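Local structure of CBS domain-containing protein CBSX1, chloroplastic (Arabidopsis thaliana, 4GQW) at residues Y5-F10 with L96-K101; E15-V20 with G126-I131. The protein probably regulates chloroplast thioredoxins through its pair of CBS domains, a module that binds adenosine-containing ligands in many relatives. All blocks are in the same frame, centred on the assembly; numbering follows the deposited sequence.

Interaction 1. Residues Y5-F10 with L96-K101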
loop_
_atom_site.group_PDB
_atom_site.type_symbol
_atom_site.label_atom_id
_atom_site.label_comp_id
_atom_site.label_asym_id
_atom_site.label_seq_id
_atom_site.Cartn_x
_atom_site.Cartn_y
_atom_site.Cartn_z
ATOM N N TYR A 5 -7.669 -22.983 -10.067
ATOM C CA TYR A 5 -6.615 -22.183 -9.449
ATOM C C TYR A 5 -6.947 -21.943 -7.982
ATOM O O TYR A 5 -8.087 -21.625 -7.638
ATOM C CB TYR A 5 -6.441 -20.836 -10.158
ATOM C CG TYR A 5 -6.070 -20.927 -11.621
ATOM C CD1 TYR A 5 -4.773 -21.236 -12.017
ATOM C CD2 TYR A 5 -7.012 -20.678 -12.610
ATOM C CE1 TYR A 5 -4.434 -21.310 -13.359
ATOM C CE2 TYR A 5 -6.681 -20.750 -13.950
ATOM C CZ TYR A 5 -5.393 -21.065 -14.318
ATOM O OH TYR A 5 -5.067 -21.134 -15.653
ATOM N N THR A 6 -5.950 -22.093 -7.118
ATOM C CA THR A 6 -6.157 -21.901 -5.687
ATOM C C THR A 6 -5.369 -20.718 -5.133
ATOM O O THR A 6 -4.403 -20.256 -5.740
ATOM C CB THR A 6 -5.799 -23.164 -4.886
ATOM O OG1 THR A 6 -4.422 -23.494 -5.098
ATOM C CG2 THR A 6 -6.668 -24.330 -5.326
ATOM N N VAL A 7 -5.797 -20.237 -3.973
ATOM C CA VAL A 7 -5.171 -19.095 -3.318
ATOM C C VAL A 7 -3.727 -19.403 -2.939
ATOM O O VAL A 7 -2.844 -18.556 -3.067
ATOM C CB VAL A 7 -5.977 -18.681 -2.065
ATOM C CG1 VAL A 7 -5.208 -17.677 -1.228
ATOM C CG2 VAL A 7 -7.327 -18.117 -2.481
ATOM N N GLY A 8 -3.490 -20.635 -2.501
ATOM C CA GLY A 8 -2.166 -21.069 -2.102
ATOM C C GLY A 8 -1.143 -21.037 -3.219
ATOM O O GLY A 8 0.059 -21.089 -2.965
ATOM N N GLU A 9 -1.610 -20.947 -4.459
ATOM C CA GLU A 9 -0.704 -20.922 -5.602
ATOM C C GLU A 9 -0.176 -19.526 -5.907
ATOM O O GLU A 9 0.856 -19.380 -6.562
ATOM C CB GLU A 9 -1.392 -21.487 -6.845
ATOM C CG GLU A 9 -1.694 -22.965 -6.760
ATOM C CD GLU A 9 -2.415 -23.473 -7.984
ATOM O OE1 GLU A 9 -3.286 -22.748 -8.511
ATOM O OE2 GLU A 9 -2.109 -24.597 -8.427
ATOM N N PHE A 10 -0.877 -18.501 -5.437
ATOM C CA PHE A 10 -0.507 -17.135 -5.788
ATOM C C PHE A 10 -0.376 -16.193 -4.597
ATOM O O PHE A 10 -0.108 -15.006 -4.768
ATOM C CB PHE A 10 -1.493 -16.573 -6.811
ATOM C CG PHE A 10 -1.500 -17.323 -8.111
ATOM C CD1 PHE A 10 -0.552 -17.053 -9.083
ATOM C CD2 PHE A 10 -2.444 -18.306 -8.354
ATOM C CE1 PHE A 10 -0.551 -17.742 -10.277
ATOM C CE2 PHE A 10 -2.450 -18.997 -9.547
ATOM C CZ PHE A 10 -1.501 -18.715 -10.510
ATOM N N LEU A 96 -11.387 -10.890 7.949
ATOM C CA LEU A 96 -11.957 -11.847 7.010
ATOM C C LEU A 96 -10.855 -12.698 6.403
ATOM O O LEU A 96 -9.809 -12.185 6.020
ATOM C CB LEU A 96 -12.713 -11.107 5.919
ATOM C CG LEU A 96 -13.631 -10.044 6.515
ATOM C CD1 LEU A 96 -14.256 -9.220 5.409
ATOM C CD2 LEU A 96 -14.690 -10.703 7.366
ATOM N N VAL A 97 -11.098 -14.001 6.315
ATOM C CA VAL A 97 -10.027 -14.956 6.057
ATOM C C VAL A 97 -10.339 -15.909 4.905
ATOM O O VAL A 97 -11.497 -16.259 4.673
ATOM C CB VAL A 97 -9.744 -15.792 7.332
ATOM C CG1 VAL A 97 -8.534 -16.672 7.141
ATOM C CG2 VAL A 97 -9.534 -14.884 8.532
ATOM N N VAL A 98 -9.296 -16.316 4.182
ATOM C CA VAL A 98 -9.405 -17.387 3.195
ATOM C C VAL A 98 -8.446 -18.538 3.518
ATOM O O VAL A 98 -7.582 -18.413 4.393
ATOM C CB VAL A 98 -9.117 -16.874 1.773
ATOM C CG1 VAL A 98 -9.954 -15.640 1.479
ATOM C CG2 VAL A 98 -7.644 -16.558 1.616
ATOM N N GLU A 99 -8.605 -19.656 2.814
ATOM C CA GLU A 99 -7.728 -20.817 2.987
ATOM C C GLU A 99 -6.802 -20.999 1.790
ATOM O O GLU A 99 -6.901 -20.273 0.805
ATOM C CB GLU A 99 -8.546 -22.096 3.183
ATOM C CG GLU A 99 -8.757 -22.496 4.629
ATOM C CD GLU A 99 -9.831 -21.678 5.304
ATOM O OE1 GLU A 99 -10.665 -21.091 4.587
ATOM O OE2 GLU A 99 -9.843 -21.625 6.552
ATOM N N GLU A 100 -5.899 -21.970 1.882
ATOM C CA GLU A 100 -4.998 -22.285 0.778
ATOM C C GLU A 100 -5.752 -22.950 -0.368
ATOM O O GLU A 100 -5.524 -22.641 -1.538
ATOM C CB GLU A 100 -3.853 -23.193 1.241
ATOM C CG GLU A 100 -2.799 -22.503 2.087
ATOM C CD GLU A 100 -1.513 -23.304 2.188
ATOM O OE1 GLU A 100 -1.238 -23.858 3.272
ATOM O OE2 GLU A 100 -0.770 -23.370 1.185
ATOM N N LYS A 101 -6.654 -23.863 -0.017
ATOM C CA LYS A 101 -7.425 -24.625 -0.994
ATOM C C LYS A 101 -8.538 -23.786 -1.603
ATOM O O LYS A 101 -9.251 -24.241 -2.496
ATOM C CB LYS A 101 -8.028 -25.871 -0.338
ATOM C CG LYS A 101 -7.015 -26.909 0.116
ATOM C CD LYS A 101 -7.709 -28.107 0.764
ATOM C CE LYS A 101 -6.725 -29.231 1.053
ATOM N NZ LYS A 101 -7.395 -30.458 1.564
#

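Interaction 2. Residues E15-V20 with G126-I131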
loop_
_atom_site.group_PDB
_atom_site.type_symbol
_atom_site.label_atom_id
_atom_site.label_comp_id
_atom_site.label_asym_id
_atom_site.label_seq_id
_atom_site.Cartn_x
_atom_site.Cartn_y
_atom_site.Cartn_z
ATOM N N GLU A 15 7.124 -17.671 5.064
ATOM C CA GLU A 15 8.475 -17.222 5.379
ATOM C C GLU A 15 8.670 -15.781 4.928
ATOM O O GLU A 15 9.358 -14.999 5.581
ATOM C CB GLU A 15 9.507 -18.116 4.696
ATOM C CG GLU A 15 9.124 -19.582 4.649
ATOM C CD GLU A 15 9.237 -20.159 3.252
ATOM O OE1 GLU A 15 9.387 -19.370 2.292
ATOM O OE2 GLU A 15 9.179 -21.399 3.111
ATOM N N ASP A 16 8.038 -15.439 3.810
ATOM C CA ASP A 16 8.180 -14.123 3.202
ATOM C C ASP A 16 7.186 -13.120 3.780
ATOM O O ASP A 16 7.013 -12.023 3.249
ATOM C CB ASP A 16 7.993 -14.238 1.691
ATOM C CG ASP A 16 8.794 -15.377 1.096
ATOM O OD1 ASP A 16 9.171 -16.299 1.850
ATOM O OD2 ASP A 16 9.044 -15.357 -0.126
ATOM N N LEU A 17 6.529 -13.505 4.868
ATOM C CA LEU A 17 5.600 -12.617 5.549
ATOM C C LEU A 17 6.309 -11.818 6.630
ATOM O O LEU A 17 7.315 -12.256 7.187
ATOM C CB LEU A 17 4.449 -13.408 6.175
ATOM C CG LEU A 17 3.385 -13.990 5.244
ATOM C CD1 LEU A 17 2.318 -14.688 6.060
ATOM C CD2 LEU A 17 2.775 -12.897 4.387
ATOM N N HIS A 18 5.769 -10.641 6.921
ATOM C CA HIS A 18 6.269 -9.814 8.009
ATOM C C HIS A 18 5.147 -9.597 9.008
ATOM O O HIS A 18 4.306 -8.716 8.832
ATOM C CB HIS A 18 6.772 -8.474 7.478
ATOM C CG HIS A 18 7.872 -8.601 6.469
ATOM N ND1 HIS A 18 7.666 -8.439 5.118
ATOM C CD2 HIS A 18 9.186 -8.884 6.622
ATOM C CE1 HIS A 18 8.808 -8.612 4.477
ATOM N NE2 HIS A 18 9.747 -8.884 5.365
ATOM N N VAL A 19 5.132 -10.409 10.058
ATOM C CA VAL A 19 4.040 -10.378 11.020
ATOM C C VAL A 19 4.398 -9.621 12.287
ATOM O O VAL A 19 5.488 -9.067 12.412
ATOM C CB VAL A 19 3.591 -11.795 11.408
ATOM C CG1 VAL A 19 3.069 -12.534 10.187
ATOM C CG2 VAL A 19 4.740 -12.556 12.055
ATOM N N VAL A 20 3.466 -9.616 13.229
ATOM C CA VAL A 20 3.631 -8.905 14.484
ATOM C C VAL A 20 2.750 -9.584 15.532
ATOM O O VAL A 20 1.722 -10.162 15.196
ATOM C CB VAL A 20 3.279 -7.404 14.306
ATOM C CG1 VAL A 20 2.356 -6.905 15.401
ATOM C CG2 VAL A 20 4.546 -6.567 14.235
ATOM N N GLY A 126 -6.189 -23.066 11.745
ATOM C CA GLY A 126 -6.300 -21.657 12.073
ATOM C C GLY A 126 -4.962 -20.947 12.052
ATOM O O GLY A 126 -4.874 -19.759 12.360
ATOM N N LYS A 127 -3.918 -21.682 11.688
ATOM C CA LYS A 127 -2.574 -21.129 11.602
ATOM C C LYS A 127 -2.442 -20.230 10.385
ATOM O O LYS A 127 -2.817 -20.618 9.283
ATOM C CB LYS A 127 -1.541 -22.254 11.499
ATOM C CG LYS A 127 -0.788 -22.552 12.785
ATOM C CD LYS A 127 0.533 -23.252 12.482
ATOM C CE LYS A 127 1.424 -23.339 13.707
ATOM N NZ LYS A 127 2.790 -23.821 13.365
ATOM N N LEU A 128 -1.900 -19.034 10.580
ATOM C CA LEU A 128 -1.651 -18.137 9.464
ATOM C C LEU A 128 -0.552 -18.720 8.588
ATOM O O LEU A 128 0.570 -18.937 9.046
ATOM C CB LEU A 128 -1.233 -16.756 9.961
ATOM C CG LEU A 128 -0.890 -15.749 8.864
ATOM C CD1 LEU A 128 -2.139 -15.355 8.088
ATOM C CD2 LEU A 128 -0.218 -14.524 9.457
ATOM N N VAL A 129 -0.875 -18.979 7.326
ATOM C CA VAL A 129 0.092 -19.589 6.424
ATOM C C VAL A 129 0.422 -18.713 5.223
ATOM O O VAL A 129 1.301 -19.049 4.431
ATOM C CB VAL A 129 -0.371 -20.978 5.934
ATOM C CG1 VAL A 129 -0.347 -21.982 7.080
ATOM C CG2 VAL A 129 -1.757 -20.894 5.314
ATOM N N GLY A 130 -0.278 -17.591 5.081
ATOM C CA GLY A 130 0.026 -16.677 3.995
ATOM C C GLY A 130 -0.845 -15.440 3.930
ATOM O O GLY A 130 -1.632 -15.175 4.834
ATOM N N ILE A 131 -0.685 -14.674 2.853
ATOM C CA ILE A 131 -1.520 -13.506 2.584
ATOM C C ILE A 131 -1.746 -13.356 1.082
ATOM O O ILE A 131 -0.792 -13.293 0.308
ATOM C CB ILE A 131 -0.867 -12.203 3.085
ATOM C CG1 ILE A 131 -0.867 -12.141 4.615
ATOM C CG2 ILE A 131 -1.604 -10.999 2.537
ATOM C CD1 ILE A 131 -0.296 -10.859 5.157
#

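Interaction 1. Residues Y5-F10 with L96-K101
The side chain of V7 lies over the backbone carbonyl of E99, with V7 CB 3.4 Å from E99 O, and extends beyond it to V98. This places the N-terminal turn of the chain against the sheet of the second CBS motif, an exchange characteristic of CBS pairs (Bateman modules), in which the polypeptide leading into one motif packs on the other. V7 CG1, set anti to the backbone N (chi1 169°), touches V98 CG2 at 3.9 Å, and the two side chains meet at about a right angle. Both valines are buried, backed by V121 of strand 118-122 and I132 of strand 128-133; A107 of helix 104-113 also packs on V7.

Next to this apolar patch, residues 6-10 form a tight turn. E9 N bonds to T6 O and F10 N to V7 O, while the carboxylate of E9 folds back so that its OE1 accepts T6 N at 3.1 Å, meeting the donor from above the carboxylate plane. The turn directs G8 N at the E100 carbonyl. T6 covers that carbonyl with carbon, its CB 3.4 Å from E100 O, and T6 CG2 is 3.8 Å from K101 O. E100 CB points away from 5-10, but its carboxylate swings back beside G8: a beta carbon on G8 would stand only 3.2 Å from E100 OE2, a tight approach that the glycine avoids. G8 N donates a hydrogen bond to E100 O, 3.0 Å long, with an angle of 156° at the hydrogen and the donor in the carbonyl plane, on a lone pair of the oxygen.

Interaction 2. Residues E15-V20 with G126-I131
L17 and V19 meet L128, G130 and I131 entirely through apolar contacts; no hydrogen bond joins the two segments. L17 contributes most. Its CG stands beside the backbone N, anti to the carbonyl carbon, and one methyl continues anti to CA (chi2 -178°), so the branched tip is carried out to the strand with its two methyls on different partners.

The first kind of contact is methyl on backbone: L17 CD1 rests against G130, 3.7 Å from G130 CA. V129 and G130 both face V121 of strand 118-122 in a classic beta bulge, so the leucine packs on the strand at an irregular point. The second kind is side chain on side chain. L17 CD2 lies 3.7 Å from I131 CG1 and 3.8 Å from I131 CD1, the two chains crossing at a slant, while L17 CD1 is a looser 4.2 Å from L128 CD2. Beside this pair, V19 CG1 approaches L128 CD2 at 3.9 Å as the two side chains run past one another in opposite directions.

An alanine in place of L17 would probably open a gap against G130 and I131 and leave the end of I131 freer to turn.

P42 of strand 40-44, which touches V19, L128 and I131, and I44, which touches L128, extend the cluster into the other sheet. The contact thus belongs to the seam between the two CBS motifs, where the loop after strand 12-13 crosses from one sheet to the other. With only carbon atoms meeting, and no directional bond to fix the register, the fit of 15-20 on this strand probably depends on the shapes of the side chains and the exclusion of water.

Overall arrangement
Followed from the N terminus, the chain of this CBS-pair region first lays 5-10 beside the second CBS motif, adds strand 12-13 to the outer edge of that motif's sheet, and passes through 15-20 toward helix 26-35. After the first motif is built, 96-101 returns to close a loop of 85 intervening residues in interaction 1, and 126-131 closes one of 105 in interaction 2. The segments alternate, so the two loops cross. Both contacts reach the same four-stranded sheet, their centres about 13 Å apart, and they touch where E100 OE1 lies 3.6 Å from V129 CG2. Interaction 1 joins the N-terminal turn to strand 98-99 and the residues after it; interaction 2 joins this sheet to the neighbouring one.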